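Local coordinates for protein uncharacterized conserved (Bdellovibrio bacteriovorus, PDB 7O21) that probably acts as a peptidoglycan L,D-carboxypeptidase of the YkuD family, editing the cell wall to generate the curved shape of this predatory bacterium, at residues V46-R51 with I173-H178; L25-L30 with V179-K184; G91-Q96 with T115-N120; H257-L262 with Y283-G288. All coordinates share one frame; numbering follows the deposited sequence. Where two conformers were deposited one is given.

Contact 1 of 4, residues V46-R51 with I173-H178; sequences VDKEQR and ILIFDH
Lys48 and Asp177 both set CG anti to their own carbonyl carbon (chi1 -63° and -71°), and from there the two side chains run side by side, pointing the same way. The extended lysine chain carries NZ to 2.6 Å from Asp177 OD1, a salt bridge in which the oxygen is met nearly along its C-O axis. On the way, Lys48 CE passes Ile175 CG2 at 3.7 Å. The ammonium is gripped further by Thr88 OG1 and the carbonyl of Pro89, which fixes where it points. Preceding this pair in the chain, strands 42-47 and 172-176 lie parallel in the mixed sheet of the L,D-transpeptidase catalytic domain, pairing Val46 with Ile175 and Asp47 with Phe176. Val46 N donates to Leu174 O at 2.7 Å, Phe176 N returns to Val46 O, and Lys48 N reaches Phe176 O in an almost straight bond (176°). Val46 CG2 packs on Ile173 CD1 at 4.0 Å. Past the strands, Glu49 meets His178 at about a right angle: OE1 lies in the imidazole plane, 2.6 Å from ND1, while the N-H comes in above the carboxylate plane. Asp47 OD1 takes the backbone N-H of Gln50 in an Asx motif, turning the chain after the strand.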
# COMPACT_ATOMS: atom_id res chain seq x y z
N VAL A 46 0.44 -1.42 -22.57
CA VAL A 46 1.07 -2.68 -22.97
C VAL A 46 0.03 -3.52 -23.71
O VAL A 46 -1.03 -3.83 -23.17
CB VAL A 46 1.64 -3.45 -21.77
CG1 VAL A 46 2.30 -4.76 -22.24
CG2 VAL A 46 2.61 -2.59 -20.98
N ASP A 47 0.35 -3.90 -24.94
CA ASP A 47 -0.52 -4.68 -25.82
C ASP A 47 0.12 -6.07 -25.92
O ASP A 47 1.08 -6.25 -26.67
CB ASP A 47 -0.59 -3.97 -27.17
CG ASP A 47 -1.41 -4.70 -28.20
OD1 ASP A 47 -1.68 -5.91 -28.05
OD2 ASP A 47 -1.78 -4.04 -29.19
N LYS A 48 -0.40 -7.03 -25.15
CA LYS A 48 0.22 -8.36 -25.12
C LYS A 48 0.19 -9.02 -26.49
O LYS A 48 1.17 -9.63 -26.91
CB LYS A 48 -0.45 -9.27 -24.10
CG LYS A 48 -0.33 -8.81 -22.66
CD LYS A 48 -0.96 -9.87 -21.75
CE LYS A 48 -0.95 -9.47 -20.29
NZ LYS A 48 -1.84 -10.39 -19.52
N GLU A 49 -0.95 -8.91 -27.19
CA GLU A 49 -1.09 -9.61 -28.47
C GLU A 49 -0.06 -9.12 -29.48
O GLU A 49 0.58 -9.92 -30.17
CB GLU A 49 -2.51 -9.40 -29.00
CG GLU A 49 -2.71 -9.92 -30.42
CD GLU A 49 -4.06 -9.53 -30.97
OE1 GLU A 49 -4.87 -8.96 -30.22
OE2 GLU A 49 -4.31 -9.80 -32.17
N GLN A 50 0.12 -7.80 -29.59
CA GLN A 50 1.06 -7.22 -30.53
C GLN A 50 2.49 -7.17 -30.01
O GLN A 50 3.39 -6.80 -30.76
CB GLN A 50 0.61 -5.82 -30.95
CG GLN A 50 -0.75 -5.80 -31.66
CD GLN A 50 -0.77 -6.66 -32.91
OE1 GLN A 50 -1.67 -7.49 -33.10
NE2 GLN A 50 0.22 -6.48 -33.77
N ARG A 51 2.72 -7.53 -28.74
CA ARG A 51 4.05 -7.44 -28.14
C ARG A 51 4.62 -6.03 -28.27
O ARG A 51 5.75 -5.81 -28.72
CB ARG A 51 5.00 -8.50 -28.73
CG ARG A 51 4.60 -9.93 -28.38
CD ARG A 51 5.41 -10.94 -29.19
NE ARG A 51 5.24 -10.74 -30.63
CZ ARG A 51 4.57 -11.56 -31.43
NH1 ARG A 51 4.00 -12.65 -30.94
NH2 ARG A 51 4.47 -11.28 -32.73
N ILE A 173 0.24 2.22 -15.81
CA ILE A 173 0.60 1.21 -16.79
C ILE A 173 -0.63 0.34 -17.02
O ILE A 173 -1.20 -0.22 -16.07
CB ILE A 173 1.84 0.40 -16.39
CG1 ILE A 173 2.19 -0.60 -17.49
CG2 ILE A 173 1.67 -0.29 -15.01
CD1 ILE A 173 3.60 -1.18 -17.36
N LEU A 174 -1.10 0.31 -18.26
CA LEU A 174 -2.29 -0.44 -18.65
C LEU A 174 -1.80 -1.70 -19.34
O LEU A 174 -1.10 -1.62 -20.35
CB LEU A 174 -3.13 0.37 -19.62
CG LEU A 174 -3.61 1.75 -19.13
CD1 LEU A 174 -4.51 2.42 -20.18
CD2 LEU A 174 -4.29 1.65 -17.78
N ILE A 175 -2.12 -2.86 -18.77
CA ILE A 175 -1.59 -4.13 -19.22
C ILE A 175 -2.77 -4.93 -19.76
O ILE A 175 -3.56 -5.48 -19.00
CB ILE A 175 -0.85 -4.88 -18.10
CG1 ILE A 175 0.31 -4.01 -17.54
CG2 ILE A 175 -0.32 -6.23 -18.60
CD1 ILE A 175 0.98 -4.56 -16.28
N PHE A 176 -2.91 -4.98 -21.09
CA PHE A 176 -4.11 -5.52 -21.72
C PHE A 176 -3.73 -6.66 -22.64
O PHE A 176 -2.77 -6.54 -23.41
CB PHE A 176 -4.82 -4.43 -22.52
CG PHE A 176 -5.36 -3.28 -21.68
CD1 PHE A 176 -5.64 -3.44 -20.33
CD2 PHE A 176 -5.61 -2.04 -22.26
CE1 PHE A 176 -6.17 -2.38 -19.57
CE2 PHE A 176 -6.13 -0.98 -21.51
CZ PHE A 176 -6.40 -1.15 -20.16
N ASP A 177 -4.47 -7.78 -22.55
CA ASP A 177 -4.25 -8.90 -23.45
C ASP A 177 -4.47 -8.48 -24.90
O ASP A 177 -3.74 -8.92 -25.80
CB ASP A 177 -5.20 -10.06 -23.12
CG ASP A 177 -4.86 -10.76 -21.81
OD1 ASP A 177 -3.94 -10.31 -21.09
OD2 ASP A 177 -5.52 -11.77 -21.49
N HIS A 178 -5.45 -7.61 -25.13
CA HIS A 178 -5.80 -7.16 -26.46
C HIS A 178 -6.01 -5.65 -26.38
O HIS A 178 -6.31 -5.12 -25.32
CB HIS A 178 -7.06 -7.91 -26.92
CG HIS A 178 -6.85 -9.39 -27.07
ND1 HIS A 178 -6.16 -9.94 -28.14
CD2 HIS A 178 -7.16 -10.43 -26.26
CE1 HIS A 178 -6.10 -11.25 -28.00
NE2 HIS A 178 -6.69 -11.57 -26.86

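Contact 2 of 4, residues L25-L30 with V179-K184; sequences LLPASL and VNYVSK
Leu26 and Val182 form an antiparallel hydrogen-bonded pair, with Leu26 N to Val182 O and Val182 N to Leu26 O both at 2.9 Å, and the chain stays paired as far as Ala28 N, which donates to Asn180 O at 2.8 Å. Next along, Pro27 faces Tyr181 as a non-hydrogen-bonded pair, their CA atoms 4.5 Å apart. The phenol ring slants past the proline: CE1 comes within 4.0 Å of Pro27 CD, and CD1 lies close to the peptide joining Leu26 to Pro27. Pro27 CB rests on Val179 CG1. Leu25 approaches the same tyrosine nearer its root, CB to CB at 3.8 Å, and lays CD2 against the backbone between Val182 and Ser183. Tyr181 OH is bonded to Lys65 NZ beyond the contact. On the other face, Val182 sets CG1 anti to its carbonyl carbon (chi1 -61°), where it meets Ala28 CB at 4.1 Å. Leu26 CD1 touches the aliphatic part of Lys184 at CG, 3.7 Å away, and the lysine's NZ bonds to the carbonyl of Asp24. The first chain bends away in a type I turn that runs from Pro27 to Leu30. Ser183 OG accepts from Glu186 N, and the whole is a two-stranded antiparallel sheet whose second strand runs straight into helix 184-206, N-capped by Ser183.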
# COMPACT_ATOMS: atom_id res chain seq x y z
N LEU A 25 -5.32 5.77 -35.54
CA LEU A 25 -6.30 5.15 -34.63
C LEU A 25 -5.79 5.33 -33.20
O LEU A 25 -4.65 5.61 -33.01
CB LEU A 25 -6.53 3.68 -34.98
CG LEU A 25 -6.92 3.37 -36.42
CD1 LEU A 25 -6.96 1.88 -36.65
CD2 LEU A 25 -8.26 3.98 -36.78
N LEU A 26 -6.69 5.17 -32.26
CA LEU A 26 -6.40 5.37 -30.85
C LEU A 26 -6.94 4.21 -30.04
O LEU A 26 -7.94 3.60 -30.40
CB LEU A 26 -7.07 6.66 -30.37
CG LEU A 26 -6.56 7.99 -30.93
CD1 LEU A 26 -7.51 9.12 -30.54
CD2 LEU A 26 -5.16 8.28 -30.44
N PRO A 27 -6.31 3.90 -28.90
CA PRO A 27 -6.77 2.77 -28.08
C PRO A 27 -8.10 3.08 -27.40
O PRO A 27 -8.22 4.08 -26.67
CB PRO A 27 -5.64 2.60 -27.06
CG PRO A 27 -5.02 3.96 -26.97
CD PRO A 27 -5.11 4.55 -28.35
N ALA A 28 -9.09 2.21 -27.62
CA ALA A 28 -10.44 2.46 -27.13
C ALA A 28 -10.50 2.55 -25.62
O ALA A 28 -11.40 3.21 -25.08
CB ALA A 28 -11.39 1.36 -27.62
N SER A 29 -9.58 1.90 -24.91
CA SER A 29 -9.68 1.80 -23.46
C SER A 29 -9.07 2.98 -22.72
O SER A 29 -9.40 3.17 -21.54
CB SER A 29 -9.09 0.48 -22.95
OG SER A 29 -9.78 -0.64 -23.50
N LEU A 30 -8.19 3.75 -23.35
CA LEU A 30 -7.59 4.91 -22.71
C LEU A 30 -8.32 6.13 -23.25
O LEU A 30 -8.03 6.60 -24.36
CB LEU A 30 -6.10 4.98 -22.99
CG LEU A 30 -5.40 6.25 -22.49
CD1 LEU A 30 -5.55 6.43 -20.98
CD2 LEU A 30 -3.92 6.23 -22.87
N VAL A 179 -5.79 -4.96 -27.50
CA VAL A 179 -6.03 -3.52 -27.60
C VAL A 179 -6.87 -3.25 -28.84
O VAL A 179 -6.46 -3.62 -29.95
CB VAL A 179 -4.72 -2.71 -27.64
CG1 VAL A 179 -5.02 -1.22 -27.87
CG2 VAL A 179 -3.93 -2.90 -26.36
N ASN A 180 -8.03 -2.63 -28.66
CA ASN A 180 -8.92 -2.29 -29.77
C ASN A 180 -8.64 -0.85 -30.19
O ASN A 180 -8.90 0.08 -29.44
CB ASN A 180 -10.38 -2.44 -29.33
CG ASN A 180 -11.37 -1.99 -30.39
OD1 ASN A 180 -11.13 -2.12 -31.59
ND2 ASN A 180 -12.51 -1.45 -29.95
N TYR A 181 -8.11 -0.67 -31.40
CA TYR A 181 -7.82 0.66 -31.93
C TYR A 181 -9.01 1.14 -32.75
O TYR A 181 -9.48 0.43 -33.65
CB TYR A 181 -6.56 0.62 -32.79
CG TYR A 181 -5.29 0.63 -31.98
CD1 TYR A 181 -4.71 1.83 -31.59
CD2 TYR A 181 -4.67 -0.55 -31.61
CE1 TYR A 181 -3.54 1.85 -30.85
CE2 TYR A 181 -3.50 -0.55 -30.86
CZ TYR A 181 -2.94 0.66 -30.49
OH TYR A 181 -1.78 0.70 -29.75
N VAL A 182 -9.49 2.34 -32.45
CA VAL A 182 -10.67 2.90 -33.10
C VAL A 182 -10.34 4.26 -33.71
O VAL A 182 -9.30 4.86 -33.43
CB VAL A 182 -11.86 2.99 -32.15
CG1 VAL A 182 -12.22 1.60 -31.65
CG2 VAL A 182 -11.54 3.93 -30.99
N SER A 183 -11.24 4.74 -34.56
CA SER A 183 -11.05 6.04 -35.18
C SER A 183 -11.10 7.15 -34.13
O SER A 183 -11.68 6.99 -33.06
CB SER A 183 -12.14 6.30 -36.24
OG SER A 183 -13.41 6.47 -35.64
N LYS A 184 -10.47 8.28 -34.47
CA LYS A 184 -10.52 9.43 -33.58
C LYS A 184 -11.96 9.85 -33.30
O LYS A 184 -12.28 10.27 -32.18
CB LYS A 184 -9.74 10.59 -34.19
CG LYS A 184 -8.26 10.56 -33.90
CD LYS A 184 -7.53 11.63 -34.69
CE LYS A 184 -6.05 11.31 -34.79
NZ LYS A 184 -5.68 10.77 -36.13

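Contact 3 of 4, residues G91-Q96 with T115-N120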
# COMPACT_ATOMS: atom_id res chain seq x y z
N GLY A 91 -4.90 -5.57 -16.48
CA GLY A 91 -5.59 -4.59 -15.67
C GLY A 91 -5.00 -3.20 -15.79
O GLY A 91 -4.19 -2.91 -16.68
N ILE A 92 -5.45 -2.36 -14.86
CA ILE A 92 -5.22 -0.93 -14.89
C ILE A 92 -4.40 -0.61 -13.65
O ILE A 92 -4.95 -0.60 -12.54
CB ILE A 92 -6.55 -0.16 -14.87
CG1 ILE A 92 -7.47 -0.59 -16.03
CG2 ILE A 92 -6.32 1.34 -14.92
CD1 ILE A 92 -8.94 -0.18 -15.83
N TYR A 93 -3.10 -0.35 -13.83
CA TYR A 93 -2.17 -0.25 -12.71
C TYR A 93 -1.43 1.08 -12.74
O TYR A 93 -1.57 1.89 -13.65
CB TYR A 93 -1.17 -1.42 -12.74
CG TYR A 93 -1.91 -2.72 -12.67
CD1 TYR A 93 -2.51 -3.12 -11.48
CD2 TYR A 93 -2.10 -3.50 -13.80
CE1 TYR A 93 -3.24 -4.27 -11.41
CE2 TYR A 93 -2.83 -4.67 -13.73
CZ TYR A 93 -3.40 -5.05 -12.54
OH TYR A 93 -4.15 -6.20 -12.47
N PHE A 94 -0.68 1.34 -11.67
CA PHE A 94 0.15 2.55 -11.50
C PHE A 94 1.55 2.07 -11.09
O PHE A 94 1.66 1.10 -10.38
CB PHE A 94 -0.45 3.50 -10.44
CG PHE A 94 -1.73 4.20 -10.83
CD1 PHE A 94 -2.96 3.55 -10.77
CD2 PHE A 94 -1.72 5.51 -11.28
CE1 PHE A 94 -4.12 4.20 -11.17
CE2 PHE A 94 -2.89 6.15 -11.67
CZ PHE A 94 -4.08 5.49 -11.60
N LEU A 95 2.59 2.71 -11.60
CA LEU A 95 3.96 2.37 -11.23
C LEU A 95 4.33 3.04 -9.91
O LEU A 95 4.06 4.23 -9.71
CB LEU A 95 4.91 2.81 -12.34
CG LEU A 95 4.59 2.09 -13.66
CD1 LEU A 95 5.10 2.87 -14.85
CD2 LEU A 95 5.14 0.66 -13.63
N GLN A 96 4.96 2.27 -9.03
CA GLN A 96 5.19 2.74 -7.65
C GLN A 96 6.65 3.04 -7.30
O GLN A 96 6.87 4.07 -6.73
CB GLN A 96 4.64 1.69 -6.69
CG GLN A 96 3.14 1.45 -6.81
CD GLN A 96 2.58 0.67 -5.65
OE1 GLN A 96 2.99 -0.45 -5.37
NE2 GLN A 96 1.66 1.27 -4.92
N THR A 115 8.00 -1.23 -9.95
CA THR A 115 6.95 -2.04 -9.36
C THR A 115 5.59 -1.44 -9.69
O THR A 115 5.48 -0.26 -10.06
CB THR A 115 7.13 -2.10 -7.84
OG1 THR A 115 6.89 -0.79 -7.29
CG2 THR A 115 8.55 -2.56 -7.48
N THR A 116 4.56 -2.25 -9.53
CA THR A 116 3.19 -1.79 -9.72
C THR A 116 2.39 -1.92 -8.42
O THR A 116 2.88 -2.41 -7.39
CB THR A 116 2.48 -2.59 -10.82
OG1 THR A 116 2.19 -3.92 -10.34
CG2 THR A 116 3.30 -2.64 -12.12
N ASN A 117 1.13 -1.48 -8.48
CA ASN A 117 0.20 -1.67 -7.39
C ASN A 117 -0.61 -2.95 -7.53
O ASN A 117 -1.62 -3.10 -6.84
CB ASN A 117 -0.73 -0.45 -7.24
CG ASN A 117 -1.64 -0.27 -8.44
OD1 ASN A 117 -1.25 -0.48 -9.56
ND2 ASN A 117 -2.90 0.11 -8.18
N TYR A 118 -0.21 -3.87 -8.40
CA TYR A 118 -0.90 -5.15 -8.47
C TYR A 118 -0.74 -5.88 -7.14
O TYR A 118 0.38 -5.97 -6.62
CB TYR A 118 -0.35 -6.03 -9.59
CG TYR A 118 -0.99 -7.41 -9.58
CD1 TYR A 118 -2.16 -7.65 -10.29
CD2 TYR A 118 -0.45 -8.45 -8.84
CE1 TYR A 118 -2.77 -8.89 -10.27
CE2 TYR A 118 -1.06 -9.70 -8.81
CZ TYR A 118 -2.21 -9.91 -9.54
OH TYR A 118 -2.84 -11.14 -9.53
N PRO A 119 -1.81 -6.47 -6.59
CA PRO A 119 -3.18 -6.49 -7.11
C PRO A 119 -3.94 -5.21 -6.71
O PRO A 119 -3.83 -4.76 -5.57
CB PRO A 119 -3.79 -7.71 -6.40
CG PRO A 119 -3.06 -7.75 -5.08
CD PRO A 119 -1.65 -7.34 -5.41
N ASN A 120 -4.68 -4.63 -7.66
CA ASN A 120 -5.45 -3.42 -7.37
C ASN A 120 -6.81 -3.80 -6.77
O ASN A 120 -7.09 -4.97 -6.50
CB ASN A 120 -5.55 -2.52 -8.61
CG ASN A 120 -6.43 -3.10 -9.70
OD1 ASN A 120 -7.25 -4.00 -9.48
ND2 ASN A 120 -6.29 -2.57 -10.90
O HOH W 1 -7.57 -3.53 -13.27
O HOH W 2 -4.93 0.72 -10.12
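Strands 91-99 and 113-116 are antiparallel neighbours in the sheet of the YkuD catalytic domain, and past Thr115 two asparagine side chains add to the bonding with strand 91-99. Gln96 N donates to Thr115 O at 2.8 Å, and Asn117 N makes a weak bond to Phe94 O at 3.2 Å. Phe94 N in turn bonds to Asn117 OD1 at 2.8 Å, coming from above the plane of the amide. Asn117 CG sits between its own backbone N and carbonyl carbon (chi1 66°). Its OD1 also lies at the edge of the Tyr93 ring. Asn120 ND2 reaches Ile92 O at 2.9 Å with the oxygen in its amide plane, though the N-H is bent away from a straight line (139°). Two waters complete this polar seam: one accepts from Ile92 N and Asn120 ND2, the other joins Ile92 O to Asn117 ND2. Tyr93 and Tyr118 run side by side with their rings oblique, Tyr93 OH lying 3.3 Å from Tyr118 CD1 at the rim. Thr116 OG1 accepts from Tyr118 N in an ST turn and bonds to Ile133 O. Asn120 N-caps helix 121-126 through OD1 on Asp123 N, and Asp123 also bonds Tyr93 OH; across strand 91-99, Tyr93 and Leu95 pack on Ile173 of strand 172-176.

Contact 4 of 4, residues H257-L262 with Y283-G288; sequences HNDQLL and YALKSG
Leu262 and Tyr283 lie side by side and point the same way, the leucine methyl CD2 sitting over one face of the phenol ring. It is 3.8 Å from the ring centroid and only 18° off the ring normal, a CH-pi contact displaced slightly toward Tyr283 CD2 and CE2. With CG anti to the backbone N (chi1 -170°), Leu262 starts out on the side of its carbonyl carbon, and Leu262 CD2 then lies over the ring. Tyr283 OH bonds to Glu297 OE1, and the ring also makes an edge-to-face contact with Phe122. Leu285 emerges on the same side of the sheet and runs alongside both Gln260 and Asp259: its CD2 methyl is 4.0 Å from Gln260 CG and 3.5 Å from Asp259 OD2. Leu261 and Ala284 occupy the other face, CB to CB at 4.1 Å. These residues belong to the hairpin of strands 260-270 and 275-287 in the curved antiparallel sheet of the NTF2-like domain, the two short segments running at 147° to each other. Leu261 and Ala284 are the hydrogen-bonded pair, Leu261 N giving to Ala284 O at 2.9 Å and Ala284 N to Leu261 O at 2.8 Å. Lys286 N donates to the carbonyl of Asp259, itself part of the type II' turn from His257 to Gln260 that brings strand 246-257 round into strand 260-270. The aliphatic chain of Lys286 passes over that turn, CE lying 3.4 Å from Asn258 O, while NZ goes on to bond Tyr291 OH.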
# COMPACT_ATOMS: atom_id res chain seq x y z
N HIS A 257 -11.89 -0.70 -19.66
CA HIS A 257 -11.41 -1.92 -20.29
C HIS A 257 -12.15 -3.12 -19.72
O HIS A 257 -12.29 -3.25 -18.50
CB HIS A 257 -9.89 -2.05 -20.08
CG HIS A 257 -9.30 -3.25 -20.73
ND1 HIS A 257 -8.90 -4.36 -20.02
CD2 HIS A 257 -9.05 -3.52 -22.03
CE1 HIS A 257 -8.42 -5.26 -20.85
NE2 HIS A 257 -8.51 -4.79 -22.08
N ASN A 258 -12.61 -4.01 -20.60
CA ASN A 258 -13.37 -5.22 -20.19
C ASN A 258 -14.55 -4.76 -19.34
O ASN A 258 -15.33 -3.91 -19.78
CB ASN A 258 -12.45 -6.24 -19.53
CG ASN A 258 -11.58 -6.99 -20.52
OD1 ASN A 258 -11.89 -7.04 -21.70
ND2 ASN A 258 -10.50 -7.59 -20.03
N ASP A 259 -14.71 -5.27 -18.14
CA ASP A 259 -15.82 -4.90 -17.28
C ASP A 259 -15.55 -3.65 -16.44
O ASP A 259 -16.45 -3.21 -15.73
CB ASP A 259 -16.14 -6.07 -16.34
CG ASP A 259 -14.91 -6.54 -15.53
OD1 ASP A 259 -13.77 -6.52 -16.06
OD2 ASP A 259 -15.10 -6.95 -14.36
N GLN A 260 -14.36 -3.08 -16.53
CA GLN A 260 -13.87 -2.12 -15.53
C GLN A 260 -13.90 -0.68 -16.05
O GLN A 260 -13.67 -0.42 -17.24
CB GLN A 260 -12.42 -2.46 -15.17
CG GLN A 260 -12.28 -3.76 -14.40
CD GLN A 260 -10.85 -4.17 -14.21
OE1 GLN A 260 -9.91 -3.45 -14.61
NE2 GLN A 260 -10.65 -5.34 -13.63
N LEU A 261 -14.19 0.24 -15.13
CA LEU A 261 -14.07 1.68 -15.37
C LEU A 261 -13.31 2.28 -14.20
O LEU A 261 -13.66 2.04 -13.04
CB LEU A 261 -15.45 2.34 -15.47
CG LEU A 261 -15.49 3.88 -15.56
CD1 LEU A 261 -14.85 4.37 -16.85
CD2 LEU A 261 -16.91 4.40 -15.44
N LEU A 262 -12.26 3.04 -14.51
CA LEU A 262 -11.47 3.74 -13.49
C LEU A 262 -11.46 5.21 -13.87
O LEU A 262 -11.13 5.57 -15.01
CB LEU A 262 -10.05 3.19 -13.46
CG LEU A 262 -9.07 3.58 -12.34
CD1 LEU A 262 -8.54 4.99 -12.52
CD2 LEU A 262 -9.64 3.37 -10.97
N TYR A 283 -13.82 3.39 -8.80
CA TYR A 283 -13.73 2.09 -9.43
C TYR A 283 -15.15 1.63 -9.70
O TYR A 283 -15.97 1.59 -8.77
CB TYR A 283 -13.08 1.08 -8.48
CG TYR A 283 -11.67 1.41 -8.04
CD1 TYR A 283 -11.42 2.38 -7.08
CD2 TYR A 283 -10.59 0.72 -8.58
CE1 TYR A 283 -10.13 2.67 -6.67
CE2 TYR A 283 -9.29 1.01 -8.17
CZ TYR A 283 -9.08 1.98 -7.23
OH TYR A 283 -7.79 2.26 -6.82
N ALA A 284 -15.45 1.30 -10.95
CA ALA A 284 -16.81 0.91 -11.32
C ALA A 284 -16.76 -0.32 -12.23
O ALA A 284 -15.74 -0.62 -12.85
CB ALA A 284 -17.60 2.05 -11.98
N LEU A 285 -17.88 -1.04 -12.27
CA LEU A 285 -18.03 -2.21 -13.13
C LEU A 285 -19.27 -2.04 -13.99
O LEU A 285 -20.26 -1.43 -13.57
CB LEU A 285 -18.14 -3.51 -12.32
CG LEU A 285 -16.91 -3.90 -11.50
CD1 LEU A 285 -17.23 -5.11 -10.61
CD2 LEU A 285 -15.69 -4.16 -12.40
N LYS A 286 -19.22 -2.63 -15.19
CA LYS A 286 -20.37 -2.62 -16.09
C LYS A 286 -21.59 -3.20 -15.40
O LYS A 286 -21.52 -4.20 -14.68
CB LYS A 286 -20.07 -3.48 -17.32
CG LYS A 286 -19.19 -2.79 -18.34
CD LYS A 286 -19.23 -3.57 -19.67
CE LYS A 286 -18.45 -2.84 -20.76
NZ LYS A 286 -19.26 -1.76 -21.38
N SER A 287 -22.73 -2.55 -15.65
CA SER A 287 -24.04 -2.98 -15.18
C SER A 287 -25.00 -2.69 -16.32
O SER A 287 -25.32 -1.53 -16.58
CB SER A 287 -24.46 -2.17 -13.95
OG SER A 287 -25.72 -2.61 -13.47
N GLY A 288 -25.42 -3.73 -17.02
CA GLY A 288 -26.27 -3.53 -18.18
C GLY A 288 -25.58 -2.63 -19.19
O GLY A 288 -24.47 -2.92 -19.65

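Contacts 1 and 3 share one sheet: strand 172-176 bonds to strand 91-99 through Ile173 N to Tyr93 O and Ile175 O to Gly91 N, both 2.8 Å. This places both near the predicted active site, the side chains of Ile175 and Thr116 each about 8 Å from that of the probable nucleophile Cys151. Contact 1 is nested in the loop closed by contact 2, strand 181-182 following strand 172-176, and they touch where Phe176 CE2 meets Ser29 CB at 3.6 Å. Contact 4 belongs to the NTF2-like domain, yet His257 stacks on Phe176 of contact 1 and touches Ser29, while Ile92 CD1 of contact 3 packs on Gln260 OE1. Contacts 2 and 4 lie away from the catalytic residues.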